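PDB 6EXS: peptide ABC transporter permease from Staphylococcus hominis, which probably carries peptides across the membrane as a POT-family transporter, including the thioalcohol-conjugated dipeptide bound here, a precursor of human axillary malodour. Local coordinates for residues Ile121-Gly124 with Ser125-Lys129; Gly192-Trp195 with Tyr196-Asn200. One frame throughout, in Å; residues are numbered along the deposited sequence.

Interaction 1: residues Ile121-Gly124 with Ser125-Lys129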
# COMPACT_ATOMS: atom_id res chain seq x y z
N ILE A 121 3.87 -13.18 3.70
CA ILE A 121 3.56 -11.77 3.94
C ILE A 121 2.30 -11.36 3.15
O ILE A 121 1.47 -10.66 3.73
CB ILE A 121 4.78 -10.82 3.76
CG1 ILE A 121 5.82 -11.09 4.89
CG2 ILE A 121 4.35 -9.33 3.75
CD1 ILE A 121 7.29 -10.66 4.60
N ILE A 122 2.10 -11.85 1.90
CA ILE A 122 0.87 -11.56 1.13
C ILE A 122 -0.37 -12.05 1.91
O ILE A 122 -1.29 -11.26 2.12
CB ILE A 122 0.90 -12.09 -0.34
CG1 ILE A 122 1.85 -11.26 -1.21
CG2 ILE A 122 -0.53 -12.10 -0.96
CD1 ILE A 122 2.45 -12.01 -2.38
N ILE A 123 -0.34 -13.31 2.39
CA ILE A 123 -1.43 -13.95 3.13
C ILE A 123 -1.63 -13.31 4.50
O ILE A 123 -2.77 -13.01 4.86
CB ILE A 123 -1.25 -15.50 3.19
CG1 ILE A 123 -1.35 -16.09 1.76
CG2 ILE A 123 -2.32 -16.13 4.14
CD1 ILE A 123 -1.36 -17.55 1.67
N GLY A 124 -0.54 -13.12 5.24
CA GLY A 124 -0.56 -12.49 6.56
C GLY A 124 -1.14 -11.09 6.52
O GLY A 124 -2.02 -10.78 7.32
N SER A 125 -0.66 -10.24 5.58
CA SER A 125 -1.11 -8.85 5.39
C SER A 125 -2.60 -8.75 4.99
O SER A 125 -3.31 -7.90 5.52
CB SER A 125 -0.23 -8.10 4.38
OG SER A 125 1.13 -8.11 4.79
N GLY A 126 -3.07 -9.65 4.14
CA GLY A 126 -4.48 -9.69 3.76
C GLY A 126 -5.36 -10.00 4.96
O GLY A 126 -6.48 -9.50 5.04
N LEU A 127 -4.83 -10.77 5.92
CA LEU A 127 -5.51 -11.14 7.16
C LEU A 127 -5.40 -10.06 8.25
O LEU A 127 -6.38 -9.79 8.95
CB LEU A 127 -4.98 -12.48 7.71
CG LEU A 127 -5.44 -13.76 7.02
CD1 LEU A 127 -4.65 -14.94 7.53
CD2 LEU A 127 -6.92 -14.02 7.27
N MET A 128 -4.21 -9.48 8.41
CA MET A 128 -3.97 -8.48 9.44
C MET A 128 -4.42 -7.08 9.05
O MET A 128 -5.10 -6.44 9.86
CB MET A 128 -2.50 -8.48 9.87
CG MET A 128 -2.26 -7.80 11.19
SD MET A 128 -0.50 -7.66 11.53
CE MET A 128 -0.53 -6.46 12.85
N LYS A 129 -4.00 -6.57 7.86
CA LYS A 129 -4.25 -5.18 7.42
C LYS A 129 -5.70 -4.68 7.54
O LYS A 129 -5.89 -3.70 8.27
CB LYS A 129 -3.74 -4.92 6.01
CG LYS A 129 -2.72 -3.83 5.92
CD LYS A 129 -1.51 -4.35 5.18
CE LYS A 129 -0.76 -3.21 4.58
NZ LYS A 129 0.55 -3.65 4.06

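Interaction 2: residues Gly192-Trp195 with Tyr196-Asn200. With OLC ((2R)-2,3-dihydroxypropyl (9Z)-octadec-9-enoate), chain I; OLC ((2R)-2,3-dihydroxypropyl (9Z)-octadec-9-enoate), chain J.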
# COMPACT_ATOMS: atom_id res chain seq x y z
N GLY A 192 6.01 -6.44 18.23
CA GLY A 192 4.64 -6.07 17.95
C GLY A 192 3.70 -7.18 18.38
O GLY A 192 2.73 -6.91 19.10
N LEU A 193 4.02 -8.44 18.00
CA LEU A 193 3.24 -9.64 18.37
C LEU A 193 3.20 -9.86 19.90
O LEU A 193 2.12 -10.10 20.45
CB LEU A 193 3.76 -10.91 17.65
CG LEU A 193 2.95 -12.20 17.88
CD1 LEU A 193 1.67 -12.21 17.07
CD2 LEU A 193 3.76 -13.43 17.56
N VAL A 194 4.36 -9.75 20.58
CA VAL A 194 4.50 -9.91 22.03
C VAL A 194 3.57 -8.93 22.79
O VAL A 194 2.88 -9.34 23.72
CB VAL A 194 6.00 -9.80 22.45
CG1 VAL A 194 6.17 -9.57 23.94
CG2 VAL A 194 6.78 -11.04 22.01
N TRP A 195 3.53 -7.66 22.35
CA TRP A 195 2.72 -6.58 22.90
C TRP A 195 1.21 -6.87 22.79
O TRP A 195 0.50 -6.68 23.77
CB TRP A 195 3.07 -5.26 22.20
CG TRP A 195 2.74 -4.04 23.02
CD1 TRP A 195 1.66 -3.22 22.87
CD2 TRP A 195 3.52 -3.49 24.09
NE1 TRP A 195 1.71 -2.20 23.79
CE2 TRP A 195 2.83 -2.35 24.56
CE3 TRP A 195 4.71 -3.87 24.72
CZ2 TRP A 195 3.33 -1.57 25.61
CZ3 TRP A 195 5.19 -3.10 25.77
CH2 TRP A 195 4.50 -1.96 26.21
N TYR A 196 0.75 -7.36 21.61
CA TYR A 196 -0.64 -7.76 21.39
C TYR A 196 -0.99 -8.89 22.37
O TYR A 196 -1.95 -8.77 23.11
CB TYR A 196 -0.89 -8.21 19.93
CG TYR A 196 -2.31 -8.69 19.67
CD1 TYR A 196 -2.66 -10.02 19.86
CD2 TYR A 196 -3.29 -7.81 19.22
CE1 TYR A 196 -3.97 -10.46 19.65
CE2 TYR A 196 -4.59 -8.25 18.97
CZ TYR A 196 -4.93 -9.58 19.20
OH TYR A 196 -6.21 -10.00 18.98
N LEU A 197 -0.18 -9.97 22.38
CA LEU A 197 -0.39 -11.11 23.28
C LEU A 197 -0.48 -10.68 24.76
O LEU A 197 -1.36 -11.13 25.49
CB LEU A 197 0.69 -12.20 23.08
CG LEU A 197 0.69 -12.95 21.74
CD1 LEU A 197 1.91 -13.82 21.63
CD2 LEU A 197 -0.55 -13.83 21.57
N LEU A 198 0.41 -9.77 25.18
CA LEU A 198 0.42 -9.28 26.56
C LEU A 198 -0.78 -8.40 26.94
O LEU A 198 -1.29 -8.53 28.05
CB LEU A 198 1.71 -8.47 26.83
CG LEU A 198 3.01 -9.24 27.07
CD1 LEU A 198 4.21 -8.29 27.03
CD2 LEU A 198 2.96 -10.02 28.39
N PHE A 199 -1.19 -7.49 26.03
CA PHE A 199 -2.17 -6.46 26.37
C PHE A 199 -3.54 -6.52 25.68
O PHE A 199 -4.42 -5.79 26.14
CB PHE A 199 -1.53 -5.09 26.13
CG PHE A 199 -0.29 -4.91 26.97
CD1 PHE A 199 -0.38 -4.78 28.36
CD2 PHE A 199 0.97 -4.92 26.40
CE1 PHE A 199 0.77 -4.66 29.15
CE2 PHE A 199 2.12 -4.78 27.18
CZ PHE A 199 2.01 -4.66 28.55
N ASN A 200 -3.74 -7.34 24.65
CA ASN A 200 -5.01 -7.38 23.90
C ASN A 200 -6.28 -7.70 24.73
O ASN A 200 -7.28 -7.03 24.54
CB ASN A 200 -4.93 -8.33 22.68
CG ASN A 200 -5.21 -9.78 22.98
OD1 ASN A 200 -6.36 -10.23 22.94
ND2 ASN A 200 -4.17 -10.52 23.32
C9 OLC I . 9.08 -1.47 25.91
C8 OLC I . 8.47 -1.72 27.25
C24 OLC I . -0.23 -9.37 31.20
C7 OLC I . 8.97 -3.01 27.91
C6 OLC I . 8.31 -3.34 29.24
C5 OLC I . 7.03 -4.17 29.13
C4 OLC I . 6.49 -4.64 30.47
C3 OLC I . 5.50 -5.79 30.38
C2 OLC I . 4.87 -6.14 31.72
C21 OLC I . 2.10 -8.62 31.80
C1 OLC I . 4.23 -7.50 31.73
C22 OLC I . 0.75 -8.22 31.25
O19 OLC I . 4.83 -8.54 31.71
O25 OLC I . 0.02 -10.26 30.12
O23 OLC I . 0.21 -7.17 32.06
O20 OLC I . 2.89 -7.40 31.78
C24 OLC J . -4.43 -14.73 22.36
C6 OLC J . 3.89 -14.01 25.23
C5 OLC J . 3.00 -14.20 26.45
C4 OLC J . 1.52 -14.24 26.13
C3 OLC J . 0.63 -14.39 27.37
C2 OLC J . -0.81 -13.96 27.14
C21 OLC J . -3.19 -15.07 24.52
C1 OLC J . -1.65 -14.93 26.35
C22 OLC J . -3.73 -14.07 23.53
O19 OLC J . -1.73 -16.11 26.56
O25 OLC J . -5.64 -15.37 22.75
O23 OLC J . -4.63 -13.18 24.19
O20 OLC J . -2.32 -14.29 25.38

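Interaction 1: residues Ile121-Gly124 with Ser125-Lys129
Ser125 folds its hydroxyl back onto the carbonyl of Ile121, one turn earlier in the same helix. OG lies 2.8 Å from Ile121 O and donates to it, while the backbone N of Ser125 donates to the same oxygen from 2.9 Å. The two donors reach it from opposite faces of the carbonyl plane, with OG well out of that plane. Placing OG anti to the carbonyl carbon and beside the backbone N (chi1 -57°) swings it back over the preceding turn, where a small hydroxyl can give its hydrogen to the helix's own carbonyl. Ile121 CG2 passes OG at 3.6 Å, an apolar branch lying against the hydroxyl.

Here the helix is packed tightly. Gly124 and Gly126 bring no side chains to this stretch of helix 110-137, a transmembrane helix of the major facilitator fold, here buried; Ser125 meets Ile98 of helix 74-106, and Ile122 O takes a further hydrogen bond from Ser73 OG. Gly124 O receives Met128 N at 2.8 Å, and Leu127 N also leans toward it in a weak bond at 125°.

The partly exposed Ile123 makes the looser pairing. Its CG2 comes no nearer than 4.3 Å to Leu127 CD1, although both branched chains also touch Leu97. A monoolein molecule lies against Leu127, where a plain hydrocarbon side chain suits an oily neighbour.

Interaction 2: residues Gly192-Trp195 with Tyr196-Asn200
An edge-to-face aromatic pair one helical turn apart, Trp195 with Phe199, lies where monoolein is bound on helix 178-204. The edge of the phenyl ring points at the indole face: Phe199 CE2 stands 3.4 Å above its plane, over the centre, and the six-membered rings are inclined at 53°. Trp195 holds CG anti to its own N, whereas Phe199 turns CG beside the backbone N (chi1 -59°), which carries its ring back toward the preceding turn. Phe23 stacks on Trp195 as well.

Aliphatic pairs continue the same spacing. Val194 CG1 lies 3.9 Å from Leu198 CD1, the two side chains running side by side, and Leu193 CG is 4.2 Å from Leu197 CD1. The hydrocarbon groups of Val194, Leu197 and Leu198 suit a surface bathed in lipid, while Leu193 turns to helix 74-106. One monoolein has its C8 at 3.9 Å from Trp195 CZ3 and gives O25 to Leu198 O at 3.0 Å.

Polar groups gather around Asn200. Its ND2 donates to Tyr196 O at 2.8 Å, from above the carbonyl plane, and to O23 of the second monoolein, also at 2.8 Å and almost straight (173°). Arg88 takes up Asn200 OD1 and Tyr196 OH, while Asn200 CB lies over the Tyr196 ring. Trp and Tyr near the end of a transmembrane helix, with lipid glycerol groups close by, are consistent with the aromatic belt at the membrane interface.

Overall arrangement
Both interactions join residues about one turn apart within a single helix, on the same side of the chain's centre. Their centres are about 18 Å apart and their nearest atoms about 7 Å. Interaction 1 is the deeper, its centre about 12 Å from that of the chain, against about 24 Å for interaction 2. Helices 16-44 and 74-106 touch both: Val24 meets Met128 of the first and Tyr196 of the second. The bound peptide conjugate is about 12 Å from the Ser125 side chain; no residue of interaction 1 lines the pocket, and it probably belongs to the surrounding helix packing. Interaction 2 is partly buried and bordered by two monooleins, consistent with the lipid-facing surface.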